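Local coordinates for protein carbohydrate kinase, FGGY (Novosphingobium aromaticivorans, PDB 3H6E) that probably acts as an ATP-dependent carbohydrate kinase of the FGGY family, transferring a phosphate group to a sugar-type substrate, at residues 18-23 with 54-59; 31-36 with 62-67; 163-168 with 200-205; 316-321 with 397-402; 415-420 with 443-448. One frame throughout, in Å; residues are numbered along the deposited sequence.

Overall arrangement
From the N terminus, strand 18-23 comes first, then its sheet neighbour 31-36, then helical segment 54-59 and segment 62-67, where helix 50-63 runs out into loop. Contacts 1 and 2 therefore cross along the chain, both fixing helix 50-63 and its end against the first sheet. Contact 3 follows in series and joins two short strands, closing a loop of 31 residues. Contact 4 closes the longest loop, bringing the start of helix 321-326 to that of helix 401-410, about 40 Å from contact 3 between centres. Contact 5 follows it, adding strand 443-445 to the second sheet beside 415-419; contacts 4 and 5 touch where Ala-398 packs on Thr-418.

Contact 1 (18-23 with 54-59); sequences SKVSLW and GRWLLD
Trp-56 reaches from helix 54-59 to strand 18-23 with the far end of its six-membered ring. Its CG stands anti to the backbone N (chi1 169°), which swings the indole off the helix and along the strand, where CZ3 and CH2 do the touching. CH2 lies 3.4 Å from the carbonyl oxygen Ser-18 O and 3.5 Å from Val-20 CG2. Both partners approach the ring obliquely, and the Val-20 and Trp-56 side chains pass one another head to tail. A large flat residue suits this place because the short segment axes are 9.9 Å apart, more than small side chains would bridge. Val-20 is a good partner: with CG1 anti to the backbone N, its other branch, CG2, faces the helix and also comes within 4.4 Å of Leu-57 CB. Ser-18 is small enough to let the ring settle beside it, with OG 3.8 Å from Trp-56 CZ3. That hydroxyl is satisfied in the buried setting by a hydrogen bond to Arg-35 O. The axis of helical segment 54-59 runs 20° from that of strand segment 18-23, and the helix packs on one face of the sheet. Strand 17-23 lies there between strands 29-36 and 9-13; Trp-56 also touches Arg-35 on the first of these, while Leu-57 packs on Ile-11 of the second.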
# COMPACT_ATOMS: atom_id res chain seq x y z
N SER A 18 -2.58 3.52 14.37
CA SER A 18 -2.33 2.19 14.91
C SER A 18 -3.63 1.60 15.46
O SER A 18 -4.28 2.21 16.31
CB SER A 18 -1.24 2.23 15.98
OG SER A 18 -1.49 3.23 16.94
N LYS A 19 -4.00 0.43 14.96
CA LYS A 19 -5.27 -0.19 15.32
C LYS A 19 -5.07 -1.60 15.86
O LYS A 19 -4.40 -2.42 15.24
CB LYS A 19 -6.18 -0.25 14.09
CG LYS A 19 -6.09 0.97 13.18
CD LYS A 19 -7.15 0.93 12.09
CE LYS A 19 -7.26 2.27 11.36
NZ LYS A 19 -8.43 2.31 10.44
N VAL A 20 -5.68 -1.87 17.01
CA VAL A 20 -5.73 -3.23 17.53
C VAL A 20 -7.17 -3.72 17.44
O VAL A 20 -8.10 -3.00 17.82
CB VAL A 20 -5.23 -3.31 18.97
CG1 VAL A 20 -5.26 -4.75 19.46
CG2 VAL A 20 -3.82 -2.74 19.07
N SER A 21 -7.35 -4.94 16.95
CA SER A 21 -8.69 -5.44 16.65
C SER A 21 -8.92 -6.88 17.09
O SER A 21 -8.05 -7.73 16.97
CB SER A 21 -8.96 -5.30 15.15
OG SER A 21 -7.91 -5.86 14.38
N LEU A 22 -10.13 -7.14 17.60
CA LEU A 22 -10.51 -8.46 18.07
C LEU A 22 -11.59 -9.06 17.19
O LEU A 22 -12.66 -8.47 17.03
CB LEU A 22 -11.00 -8.38 19.51
CG LEU A 22 -11.45 -9.70 20.15
CD1 LEU A 22 -10.25 -10.55 20.55
CD2 LEU A 22 -12.33 -9.41 21.36
N TRP A 23 -11.33 -10.24 16.63
CA TRP A 23 -12.25 -10.86 15.69
C TRP A 23 -12.69 -12.25 16.15
O TRP A 23 -12.05 -12.87 17.00
CB TRP A 23 -11.60 -10.96 14.31
CG TRP A 23 -11.16 -9.65 13.75
CD1 TRP A 23 -10.16 -8.85 14.22
CD2 TRP A 23 -11.70 -8.97 12.60
NE1 TRP A 23 -10.05 -7.72 13.45
CE2 TRP A 23 -10.98 -7.77 12.45
CE3 TRP A 23 -12.72 -9.27 11.70
CZ2 TRP A 23 -11.25 -6.87 11.42
CZ3 TRP A 23 -12.99 -8.37 10.68
CH2 TRP A 23 -12.26 -7.18 10.55
N GLY A 54 4.54 0.03 22.10
CA GLY A 54 4.60 -1.24 22.78
C GLY A 54 3.78 -1.21 24.05
O GLY A 54 3.12 -2.19 24.41
N ARG A 55 3.82 -0.07 24.74
CA ARG A 55 3.03 0.10 25.96
C ARG A 55 1.54 0.14 25.65
O ARG A 55 0.79 -0.71 26.12
CB ARG A 55 3.46 1.37 26.71
CG ARG A 55 4.93 1.37 27.08
CD ARG A 55 5.31 2.60 27.89
NE ARG A 55 6.74 2.88 27.82
CZ ARG A 55 7.26 3.90 27.15
NH1 ARG A 55 6.47 4.74 26.49
NH2 ARG A 55 8.58 4.08 27.13
N TRP A 56 1.11 1.12 24.86
CA TRP A 56 -0.30 1.25 24.52
C TRP A 56 -0.92 -0.09 24.16
O TRP A 56 -2.05 -0.39 24.56
CB TRP A 56 -0.50 2.22 23.35
CG TRP A 56 -1.90 2.18 22.77
CD1 TRP A 56 -3.04 2.69 23.35
CD2 TRP A 56 -2.31 1.60 21.52
NE1 TRP A 56 -4.12 2.46 22.53
CE2 TRP A 56 -3.70 1.80 21.41
CE3 TRP A 56 -1.63 0.94 20.49
CZ2 TRP A 56 -4.43 1.36 20.30
CZ3 TRP A 56 -2.35 0.50 19.39
CH2 TRP A 56 -3.74 0.71 19.31
N LEU A 57 -0.18 -0.91 23.42
CA LEU A 57 -0.74 -2.15 22.89
C LEU A 57 -0.63 -3.33 23.86
O LEU A 57 -1.19 -4.39 23.62
CB LEU A 57 -0.15 -2.48 21.51
CG LEU A 57 0.98 -3.49 21.35
CD1 LEU A 57 0.41 -4.87 21.08
CD2 LEU A 57 1.88 -3.06 20.20
N LEU A 58 0.10 -3.14 24.96
CA LEU A 58 0.06 -4.10 26.05
C LEU A 58 -1.13 -3.80 26.96
O LEU A 58 -1.65 -4.69 27.63
CB LEU A 58 1.37 -4.10 26.85
CG LEU A 58 2.45 -5.04 26.31
CD1 LEU A 58 3.66 -5.07 27.24
CD2 LEU A 58 1.90 -6.44 26.10
N ASP A 59 -1.55 -2.54 26.97
CA ASP A 59 -2.77 -2.13 27.66
C ASP A 59 -3.98 -2.75 26.97
O ASP A 59 -4.70 -3.55 27.56
CB ASP A 59 -2.92 -0.61 27.64
CG ASP A 59 -1.89 0.09 28.50
OD1 ASP A 59 -1.29 -0.58 29.36
OD2 ASP A 59 -1.69 1.31 28.30

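Contact 2 (31-36 with 62-67); sequences DRQVRP and SRYADH
The chain passes from strand 29-36 through helix 50-63 to strand 71-76, which runs parallel to it in the same sheet, so that the three form a beta-alpha-beta crossover in the N-terminal half of this actin-like (ASKHA) fold. Segment 31-36 belongs to the outermost strand of that sheet, and segment 62-67 is the place where the helix gives way to loop. Tyr-64 closes the gap. Its CG is anti to the carbonyl carbon, and the ring stretches toward the strand to hand its hydroxyl proton to the carboxylate of Asp-31, with Tyr-64 OH 2.9 Å from Asp-31 OD2. The oxygen lies at the ring edge, near its plane, and the ring and carboxylate planes are turned 61° apart. The hydroxyl meets OD2 from above the carboxylate plane, 31° out of it. A tyrosine suits the site because its long, rigid ring can pack on Leu-22 while its polar tip reaches an acid near the surface; the negative charge would probably help keep the phenol protonated. Gln-33, bent at chi2 (-80°), lays its CG 3.4 Å from Tyr-64 OH. Its amide then turns toward Arg-63, whose extended chain crosses it at about a right angle. There Gln-33 OE1 sits over one face of the guanidinium, 3.5 Å from Arg-63 NH2, at an angle too poor for a hydrogen bond.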
# COMPACT_ATOMS: atom_id res chain seq x y z
N ASP A 31 -14.32 -5.91 18.30
CA ASP A 31 -13.86 -4.68 18.94
C ASP A 31 -12.67 -4.10 18.20
O ASP A 31 -11.94 -4.81 17.49
CB ASP A 31 -13.49 -4.95 20.40
CG ASP A 31 -13.37 -3.68 21.21
OD1 ASP A 31 -14.28 -2.83 21.12
OD2 ASP A 31 -12.37 -3.53 21.95
N ARG A 32 -12.46 -2.80 18.37
CA ARG A 32 -11.35 -2.11 17.74
C ARG A 32 -10.88 -0.96 18.61
O ARG A 32 -11.69 -0.20 19.16
CB ARG A 32 -11.75 -1.60 16.35
CG ARG A 32 -10.70 -0.74 15.65
CD ARG A 32 -10.99 -0.65 14.16
NE ARG A 32 -10.52 0.60 13.57
CZ ARG A 32 -11.28 1.68 13.42
NH1 ARG A 32 -12.55 1.66 13.81
NH2 ARG A 32 -10.78 2.78 12.88
N GLN A 33 -9.57 -0.83 18.76
CA GLN A 33 -8.97 0.25 19.53
C GLN A 33 -7.95 0.98 18.65
O GLN A 33 -7.04 0.36 18.11
CB GLN A 33 -8.30 -0.29 20.79
CG GLN A 33 -9.29 -0.79 21.84
CD GLN A 33 -9.88 0.35 22.66
OE1 GLN A 33 -9.15 1.13 23.28
NE2 GLN A 33 -11.21 0.45 22.66
N VAL A 34 -8.12 2.29 18.51
CA VAL A 34 -7.24 3.07 17.65
C VAL A 34 -6.49 4.15 18.43
O VAL A 34 -6.72 4.34 19.63
CB VAL A 34 -8.02 3.71 16.50
CG1 VAL A 34 -9.03 2.72 15.93
CG2 VAL A 34 -8.71 4.98 16.97
N ARG A 35 -5.62 4.86 17.73
CA ARG A 35 -4.72 5.82 18.35
C ARG A 35 -3.74 6.36 17.32
O ARG A 35 -2.94 5.60 16.77
CB ARG A 35 -3.94 5.13 19.47
CG ARG A 35 -2.79 5.92 20.02
CD ARG A 35 -1.66 4.99 20.44
NE ARG A 35 -0.91 5.53 21.57
CZ ARG A 35 0.34 5.19 21.85
NH1 ARG A 35 1.00 4.34 21.07
NH2 ARG A 35 0.95 5.72 22.90
N PRO A 36 -3.79 7.67 17.07
CA PRO A 36 -2.87 8.27 16.09
C PRO A 36 -1.42 7.97 16.47
O PRO A 36 -1.12 7.80 17.65
CB PRO A 36 -3.15 9.77 16.22
CG PRO A 36 -4.53 9.86 16.78
CD PRO A 36 -4.67 8.67 17.69
N SER A 62 -4.51 -6.32 27.17
CA SER A 62 -5.01 -6.75 28.47
C SER A 62 -6.53 -6.81 28.46
O SER A 62 -7.14 -7.64 29.14
CB SER A 62 -4.52 -5.81 29.57
OG SER A 62 -3.12 -5.93 29.77
N ARG A 63 -7.15 -5.92 27.69
CA ARG A 63 -8.60 -5.81 27.64
C ARG A 63 -9.29 -7.07 27.11
O ARG A 63 -10.44 -7.35 27.45
CB ARG A 63 -9.03 -4.59 26.82
CG ARG A 63 -8.48 -3.28 27.36
CD ARG A 63 -9.21 -2.08 26.76
NE ARG A 63 -8.70 -0.82 27.30
CZ ARG A 63 -7.73 -0.10 26.74
NH1 ARG A 63 -7.33 1.03 27.30
NH2 ARG A 63 -7.16 -0.51 25.62
N TYR A 64 -8.58 -7.83 26.28
CA TYR A 64 -9.17 -9.01 25.65
C TYR A 64 -8.72 -10.31 26.32
O TYR A 64 -8.54 -11.32 25.66
CB TYR A 64 -8.82 -9.06 24.16
CG TYR A 64 -9.04 -7.76 23.42
CD1 TYR A 64 -10.31 -7.35 23.05
CD2 TYR A 64 -7.96 -6.95 23.07
CE1 TYR A 64 -10.52 -6.16 22.37
CE2 TYR A 64 -8.15 -5.76 22.38
CZ TYR A 64 -9.43 -5.37 22.04
OH TYR A 64 -9.62 -4.19 21.36
N ALA A 65 -8.56 -10.27 27.64
CA ALA A 65 -8.08 -11.44 28.38
C ALA A 65 -9.18 -12.47 28.63
O ALA A 65 -8.89 -13.64 28.88
CB ALA A 65 -7.43 -11.02 29.69
N ASP A 66 -10.43 -12.04 28.57
CA ASP A 66 -11.56 -12.93 28.80
C ASP A 66 -11.90 -13.74 27.56
O ASP A 66 -12.74 -14.64 27.61
CB ASP A 66 -12.80 -12.14 29.25
CG ASP A 66 -12.79 -11.83 30.73
OD1 ASP A 66 -11.69 -11.77 31.33
OD2 ASP A 66 -13.89 -11.65 31.30
N HIS A 67 -11.25 -13.43 26.45
CA HIS A 67 -11.58 -14.05 25.17
C HIS A 67 -10.69 -15.24 24.82
O HIS A 67 -9.52 -15.29 25.22
CB HIS A 67 -11.53 -13.00 24.06
CG HIS A 67 -12.44 -11.84 24.28
ND1 HIS A 67 -12.13 -10.80 25.13
CD2 HIS A 67 -13.66 -11.55 23.76
CE1 HIS A 67 -13.12 -9.92 25.13
NE2 HIS A 67 -14.05 -10.35 24.30

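Contact 3 (163-168 with 200-205)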
# COMPACT_ATOMS: atom_id res chain seq x y z
N ARG A 163 11.35 -14.15 19.14
CA ARG A 163 11.98 -14.63 17.91
C ARG A 163 11.96 -13.57 16.82
O ARG A 163 10.91 -13.05 16.45
CB ARG A 163 11.32 -15.92 17.41
CG ARG A 163 11.99 -16.48 16.15
CD ARG A 163 11.83 -17.99 16.04
NE ARG A 163 10.71 -18.37 15.20
CZ ARG A 163 10.83 -18.80 13.94
NH1 ARG A 163 12.02 -18.89 13.37
NH2 ARG A 163 9.75 -19.13 13.24
N ALA A 164 13.15 -13.27 16.30
CA ALA A 164 13.29 -12.35 15.19
C ALA A 164 13.11 -13.08 13.87
O ALA A 164 13.66 -14.17 13.66
CB ALA A 164 14.65 -11.67 15.24
N VAL A 165 12.34 -12.47 12.97
CA VAL A 165 12.09 -13.04 11.65
C VAL A 165 11.87 -11.91 10.64
O VAL A 165 11.58 -10.78 11.02
CB VAL A 165 10.86 -13.98 11.69
CG1 VAL A 165 10.17 -14.05 10.34
CG2 VAL A 165 11.26 -15.38 12.17
N SER A 166 12.03 -12.21 9.36
CA SER A 166 11.69 -11.26 8.31
C SER A 166 10.55 -11.80 7.46
O SER A 166 10.31 -13.00 7.43
CB SER A 166 12.91 -10.94 7.44
OG SER A 166 13.89 -10.24 8.18
N GLU A 167 9.86 -10.90 6.77
CA GLU A 167 8.80 -11.31 5.85
C GLU A 167 8.96 -10.59 4.51
O GLU A 167 9.39 -9.43 4.46
CB GLU A 167 7.42 -11.06 6.47
CG GLU A 167 6.29 -11.82 5.79
CD GLU A 167 5.81 -11.14 4.53
OE1 GLU A 167 5.90 -9.89 4.45
OE2 GLU A 167 5.33 -11.84 3.61
N VAL A 168 8.61 -11.27 3.42
CA VAL A 168 8.97 -10.82 2.08
C VAL A 168 8.28 -9.53 1.60
O VAL A 168 8.89 -8.74 0.89
CB VAL A 168 8.80 -11.94 1.04
CG1 VAL A 168 7.34 -12.12 0.67
CG2 VAL A 168 9.62 -11.65 -0.20
N PRO A 200 16.05 -14.44 9.65
CA PRO A 200 15.67 -15.43 8.64
C PRO A 200 14.29 -15.15 8.07
O PRO A 200 13.35 -14.88 8.82
CB PRO A 200 15.66 -16.74 9.43
CG PRO A 200 16.65 -16.52 10.52
CD PRO A 200 16.52 -15.07 10.90
N ILE A 201 14.17 -15.20 6.75
CA ILE A 201 12.90 -14.94 6.09
C ILE A 201 11.90 -16.06 6.32
O ILE A 201 12.22 -17.25 6.20
CB ILE A 201 13.08 -14.71 4.57
CG1 ILE A 201 13.67 -13.32 4.32
CG2 ILE A 201 11.75 -14.87 3.86
CD1 ILE A 201 14.00 -13.05 2.86
N VAL A 202 10.68 -15.67 6.66
CA VAL A 202 9.59 -16.59 6.93
C VAL A 202 8.36 -16.13 6.15
O VAL A 202 8.31 -14.99 5.70
CB VAL A 202 9.29 -16.65 8.45
CG1 VAL A 202 7.81 -16.63 8.75
CG2 VAL A 202 9.96 -17.87 9.08
N ARG A 203 7.39 -17.02 5.97
CA ARG A 203 6.16 -16.67 5.27
C ARG A 203 5.16 -16.02 6.22
O ARG A 203 5.01 -16.45 7.36
CB ARG A 203 5.58 -17.90 4.58
CG ARG A 203 6.58 -18.56 3.64
CD ARG A 203 6.04 -19.80 2.96
NE ARG A 203 5.27 -19.49 1.76
CZ ARG A 203 5.76 -18.91 0.67
NH1 ARG A 203 7.04 -18.56 0.62
NH2 ARG A 203 4.97 -18.68 -0.37
N ALA A 204 4.51 -14.96 5.74
CA ALA A 204 3.61 -14.14 6.56
C ALA A 204 2.64 -14.94 7.43
O ALA A 204 2.30 -14.52 8.54
CB ALA A 204 2.84 -13.16 5.66
N GLY A 205 2.19 -16.09 6.93
CA GLY A 205 1.24 -16.90 7.65
C GLY A 205 1.86 -17.91 8.60
O GLY A 205 1.16 -18.54 9.39
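Two backbone hydrogen bonds grip Ser-166 from both of its peptide ends. Ser-166 N donates to Pro-200 O at 3.0 Å and nearly straight, 171° at the hydrogen, though from above the carbonyl plane. Val-202 N donates to Ser-166 O at 2.8 Å, this time in the carbonyl plane. Bonds to both neighbours of Ile-201 define a parallel bridge, making 166-167 and 201-202 a small two-stranded parallel sheet in the FGGY N-terminal family region, just ahead of helix 168-171. Pro-200, lacking an N-H, suits the place because its part in the bonding is to accept through O. Beside the bonds, Val-165 CG1 meets Val-202 CB at 3.3 Å, two branched side chains crossing at about a right angle. Glu-167, bent at chi2 (-81°), passes its CG 3.6 Å from Ala-204 N and sets OE2 3.5 Å from Ala-204 CB. Its side chain N-caps the helix that follows, and OE1 is hydrogen-bonded to Thr-169 OG1. An alanine here would lack the capping carboxylate and would probably leave the helix start less well held and the packing on Ala-204 looser. Outward, Val-202 and Ala-204 lean on strand 226-232, and Ala-164 and Glu-167 on helix 152-159.

Contact 4 (316-321 with 397-402)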
# COMPACT_ATOMS: atom_id res chain seq x y z
N ASP A 316 -16.69 12.51 -4.85
CA ASP A 316 -17.20 11.26 -4.30
C ASP A 316 -18.40 11.45 -3.36
O ASP A 316 -18.96 10.46 -2.87
CB ASP A 316 -16.09 10.47 -3.59
CG ASP A 316 -15.51 11.21 -2.39
OD1 ASP A 316 -15.34 12.44 -2.47
OD2 ASP A 316 -15.21 10.54 -1.38
N ILE A 317 -18.78 12.70 -3.12
CA ILE A 317 -19.95 13.00 -2.29
C ILE A 317 -21.22 12.36 -2.85
O ILE A 317 -21.65 12.68 -3.96
CB ILE A 317 -20.15 14.52 -2.14
CG1 ILE A 317 -18.98 15.14 -1.37
CG2 ILE A 317 -21.47 14.82 -1.45
CD1 ILE A 317 -18.96 16.66 -1.37
N LYS A 318 -21.80 11.46 -2.07
CA LYS A 318 -22.88 10.59 -2.55
C LYS A 318 -24.08 11.28 -3.20
O LYS A 318 -24.34 11.08 -4.39
CB LYS A 318 -23.32 9.62 -1.44
CG LYS A 318 -22.22 8.65 -1.03
CD LYS A 318 -22.45 8.09 0.36
CE LYS A 318 -21.18 7.44 0.89
NZ LYS A 318 -20.02 8.37 0.77
N PRO A 319 -24.83 12.10 -2.43
CA PRO A 319 -26.00 12.76 -3.02
C PRO A 319 -25.69 13.50 -4.32
O PRO A 319 -26.61 13.80 -5.09
CB PRO A 319 -26.41 13.76 -1.93
CG PRO A 319 -25.98 13.12 -0.67
CD PRO A 319 -24.69 12.41 -1.00
N ASP A 320 -24.42 13.77 -4.57
CA ASP A 320 -24.01 14.51 -5.76
C ASP A 320 -23.84 13.62 -6.99
O ASP A 320 -23.80 14.12 -8.12
CB ASP A 320 -22.71 15.27 -5.50
CG ASP A 320 -22.90 16.45 -4.57
OD1 ASP A 320 -23.91 16.48 -3.84
OD2 ASP A 320 -22.03 17.35 -4.58
N GLN A 321 -23.74 12.31 -6.78
CA GLN A 321 -23.43 11.39 -7.87
C GLN A 321 -24.32 11.52 -9.10
O GLN A 321 -23.81 11.63 -10.22
CB GLN A 321 -23.39 9.94 -7.37
CG GLN A 321 -22.24 9.66 -6.41
CD GLN A 321 -20.92 10.25 -6.90
OE1 GLN A 321 -20.23 10.96 -6.15
NE2 GLN A 321 -20.57 9.98 -8.15
N PHE A 397 -12.52 7.00 -3.86
CA PHE A 397 -12.95 7.26 -5.23
C PHE A 397 -13.72 6.09 -5.83
O PHE A 397 -14.05 6.09 -7.02
CB PHE A 397 -11.76 7.66 -6.10
CG PHE A 397 -11.21 9.02 -5.78
CD1 PHE A 397 -11.70 10.15 -6.41
CD2 PHE A 397 -10.21 9.18 -4.83
CE1 PHE A 397 -11.21 11.40 -6.12
CE2 PHE A 397 -9.72 10.43 -4.52
CZ PHE A 397 -10.22 11.54 -5.17
N ALA A 398 -14.02 5.10 -5.00
CA ALA A 398 -14.94 4.03 -5.36
C ALA A 398 -16.38 4.53 -5.39
O ALA A 398 -17.20 4.04 -6.15
CB ALA A 398 -14.80 2.86 -4.40
N GLU A 399 -16.66 5.51 -4.53
CA GLU A 399 -17.96 6.15 -4.50
C GLU A 399 -18.08 7.20 -5.59
O GLU A 399 -19.08 7.92 -5.66
CB GLU A 399 -18.22 6.79 -3.13
CG GLU A 399 -19.00 5.91 -2.16
CD GLU A 399 -18.15 4.84 -1.52
OE1 GLU A 399 -16.91 5.02 -1.46
OE2 GLU A 399 -18.72 3.81 -1.06
N ALA A 400 -17.07 7.29 -6.45
CA ALA A 400 -17.06 8.26 -7.54
C ALA A 400 -17.63 7.67 -8.83
O ALA A 400 -16.88 7.22 -9.70
CB ALA A 400 -15.65 8.79 -7.77
N ASP A 401 -18.95 7.68 -8.94
CA ASP A 401 -19.67 7.07 -10.06
C ASP A 401 -19.10 7.40 -11.44
O ASP A 401 -19.00 6.52 -12.30
CB ASP A 401 -21.16 7.43 -10.02
CG ASP A 401 -21.99 6.36 -9.34
OD1 ASP A 401 -22.01 5.22 -9.86
OD2 ASP A 401 -22.63 6.65 -8.31
N VAL A 402 -18.73 8.65 -11.67
CA VAL A 402 -18.21 9.05 -12.96
C VAL A 402 -16.87 8.37 -13.23
O VAL A 402 -16.59 7.96 -14.36
CB VAL A 402 -18.04 10.57 -13.07
CG1 VAL A 402 -17.58 10.96 -14.46
CG2 VAL A 402 -19.35 11.28 -12.72
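Gln-321 leaves the start of helix 321-326 with CG anti to the carbonyl carbon, its CB directed toward segment 397-402. That CB lies 3.5 Å from Asp-401 OD2, so the carboxylate rests alongside the aliphatic base of the glutamine. The next atom, CG, keeps the same neighbour and also approaches Glu-399 O. A bend at chi2 (-45°) then turns the amide inward, bringing Gln-321 CD to 3.2 Å from Glu-399 O. The flat tip ends beside the backbone of Glu-399 and Asp-401, its plane 39° from that of the Asp-401 carboxylate. Here two helices begin close together: Ala-400 occupies the N-cap position of helix 401-410, which links the parallel neighbours 390-394 and 415-419 as a beta-alpha-beta crossover in the C-terminal domain of the kinase fold. A long amide side chain suits such a place, being flexible enough to reach across and flat enough to lie against peptide groups. An acid in the first turn, as at Asp-401, would probably interact favourably with the positive end of the helix dipole. Glu-399 CB packs 3.8 Å from Asp-316 O. Lys-318 runs side by side with Glu-399, its CE 4.0 Å from Glu-399 CG, while the opposite charges stay apart, Lys-318 NZ being 5.1 Å from Glu-399 OE2. On the inner side, Val-402 packs against Leu-324 and Leu-325 of helix 321-326.

Contact 5 (415-420 with 443-448); sequences AVYTAN and LVRIEP
Leu-443 CD1 lies over one face of the Tyr-417 ring, a CH-pi contact 4.2 Å from the ring centroid and 25° off the normal. Leu-443 CB also meets Tyr-417 CD1 at 3.6 Å, while Val-444 O lies at the ring edge. A broad flat ring suits this place, offering one face to Leu-443. An alanine at Tyr-417 would probably cost this strand pair much of its apolar overlap on the Leu-443 side. Arg-445, extended, places Ala-415 CB over one guanidinium face, and its NH2 is hydrogen-bonded to Cys-414 O. Beta-branched partners suit the other face, where Ile-446 CD1 comes 3.4 Å from Thr-418 OG1. Between them, Ile-446 N donates to Val-416 O at 2.9 Å and Val-444 N to Thr-418 O at 3.2 Å; the return bond from Thr-418 N to Val-444 O is weak. This is antiparallel edge pairing, with strand 443-445 added beside 415-419 as the outermost strand of the second sheet of an actin-like (ASKHA) fold.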
# COMPACT_ATOMS: atom_id res chain seq x y z
N ALA A 415 -13.92 -6.77 -16.23
CA ALA A 415 -14.91 -6.66 -15.17
C ALA A 415 -14.41 -5.75 -14.04
O ALA A 415 -13.65 -6.19 -13.18
CB ALA A 415 -15.27 -8.04 -14.62
N VAL A 416 -14.82 -4.49 -14.07
CA VAL A 416 -14.49 -3.54 -13.01
C VAL A 416 -15.44 -3.73 -11.83
O VAL A 416 -16.65 -3.85 -12.00
CB VAL A 416 -14.58 -2.09 -13.52
CG1 VAL A 416 -14.30 -1.11 -12.39
CG2 VAL A 416 -13.62 -1.88 -14.68
N TYR A 417 -14.89 -3.74 -10.62
CA TYR A 417 -15.68 -4.00 -9.43
C TYR A 417 -15.59 -2.89 -8.38
O TYR A 417 -14.64 -2.10 -8.37
CB TYR A 417 -15.26 -5.32 -8.78
CG TYR A 417 -15.60 -6.55 -9.59
CD1 TYR A 417 -16.92 -6.96 -9.74
CD2 TYR A 417 -14.60 -7.33 -10.17
CE1 TYR A 417 -17.24 -8.09 -10.47
CE2 TYR A 417 -14.91 -8.46 -10.90
CZ TYR A 417 -16.24 -8.84 -11.05
OH TYR A 417 -16.56 -9.97 -11.77
N THR A 418 -16.58 -2.85 -7.50
CA THR A 418 -16.52 -2.06 -6.27
C THR A 418 -17.16 -2.88 -5.16
O THR A 418 -18.03 -3.70 -5.43
CB THR A 418 -17.26 -0.71 -6.40
OG1 THR A 418 -18.60 -0.94 -6.87
CG2 THR A 418 -16.54 0.22 -7.36
N ALA A 419 -16.71 -2.67 -3.93
CA ALA A 419 -17.18 -3.47 -2.80
C ALA A 419 -18.59 -3.08 -2.36
O ALA A 419 -19.02 -1.95 -2.56
CB ALA A 419 -16.20 -3.37 -1.64
N ASN A 420 -19.29 -4.04 -1.76
CA ASN A 420 -20.68 -3.88 -1.36
C ASN A 420 -20.81 -3.19 -0.01
O ASN A 420 -21.59 -2.26 0.16
CB ASN A 420 -21.35 -5.25 -1.28
CG ASN A 420 -22.75 -5.23 -1.83
OD1 ASN A 420 -23.16 -4.28 -2.48
ND2 ASN A 420 -23.49 -6.31 -1.59
N LEU A 443 -18.85 -8.27 -4.43
CA LEU A 443 -18.46 -7.37 -5.51
C LEU A 443 -19.63 -7.16 -6.47
O LEU A 443 -20.29 -8.12 -6.87
CB LEU A 443 -17.24 -7.91 -6.25
CG LEU A 443 -15.97 -8.03 -5.42
CD1 LEU A 443 -14.80 -8.45 -6.29
CD2 LEU A 443 -15.67 -6.71 -4.70
N VAL A 444 -19.87 -5.91 -6.81
CA VAL A 444 -20.88 -5.56 -7.79
C VAL A 444 -20.16 -5.05 -9.03
O VAL A 444 -19.32 -4.16 -8.93
CB VAL A 444 -21.80 -4.42 -7.27
CG1 VAL A 444 -22.96 -4.19 -8.24
CG2 VAL A 444 -22.31 -4.74 -5.87
N ARG A 445 -20.46 -5.62 -10.19
CA ARG A 445 -19.81 -5.16 -11.40
C ARG A 445 -20.31 -3.78 -11.80
O ARG A 445 -21.48 -3.45 -11.60
CB ARG A 445 -19.97 -6.14 -12.56
CG ARG A 445 -19.10 -5.76 -13.75
CD ARG A 445 -19.20 -6.76 -14.88
NE ARG A 445 -18.37 -6.36 -16.02
CZ ARG A 445 -18.34 -7.00 -17.18
NH1 ARG A 445 -19.09 -8.07 -17.37
NH2 ARG A 445 -17.55 -6.56 -18.15
N ILE A 446 -19.42 -2.97 -12.35
CA ILE A 446 -19.75 -1.61 -12.74
C ILE A 446 -20.19 -1.55 -14.20
O ILE A 446 -19.53 -2.09 -15.08
CB ILE A 446 -18.56 -0.66 -12.52
CG1 ILE A 446 -18.15 -0.66 -11.05
CG2 ILE A 446 -18.92 0.75 -12.98
CD1 ILE A 446 -19.29 -0.36 -10.10
N GLU A 447 -21.32 -0.89 -14.43
CA GLU A 447 -21.82 -0.68 -15.78
C GLU A 447 -21.06 0.47 -16.41
O GLU A 447 -20.78 1.47 -15.75
CB GLU A 447 -23.31 -0.33 -15.73
CG GLU A 447 -24.16 -1.28 -14.91
CD GLU A 447 -24.75 -2.40 -15.74
OE1 GLU A 447 -23.98 -3.09 -16.45
OE2 GLU A 447 -25.99 -2.60 -15.67
N PRO A 448 -20.72 0.34 -17.70
CA PRO A 448 -20.14 1.48 -18.42
C PRO A 448 -21.07 2.68 -18.38
O PRO A 448 -22.26 2.53 -18.07
CB PRO A 448 -20.03 0.96 -19.86
CG PRO A 448 -19.93 -0.52 -19.71
CD PRO A 448 -20.79 -0.87 -18.53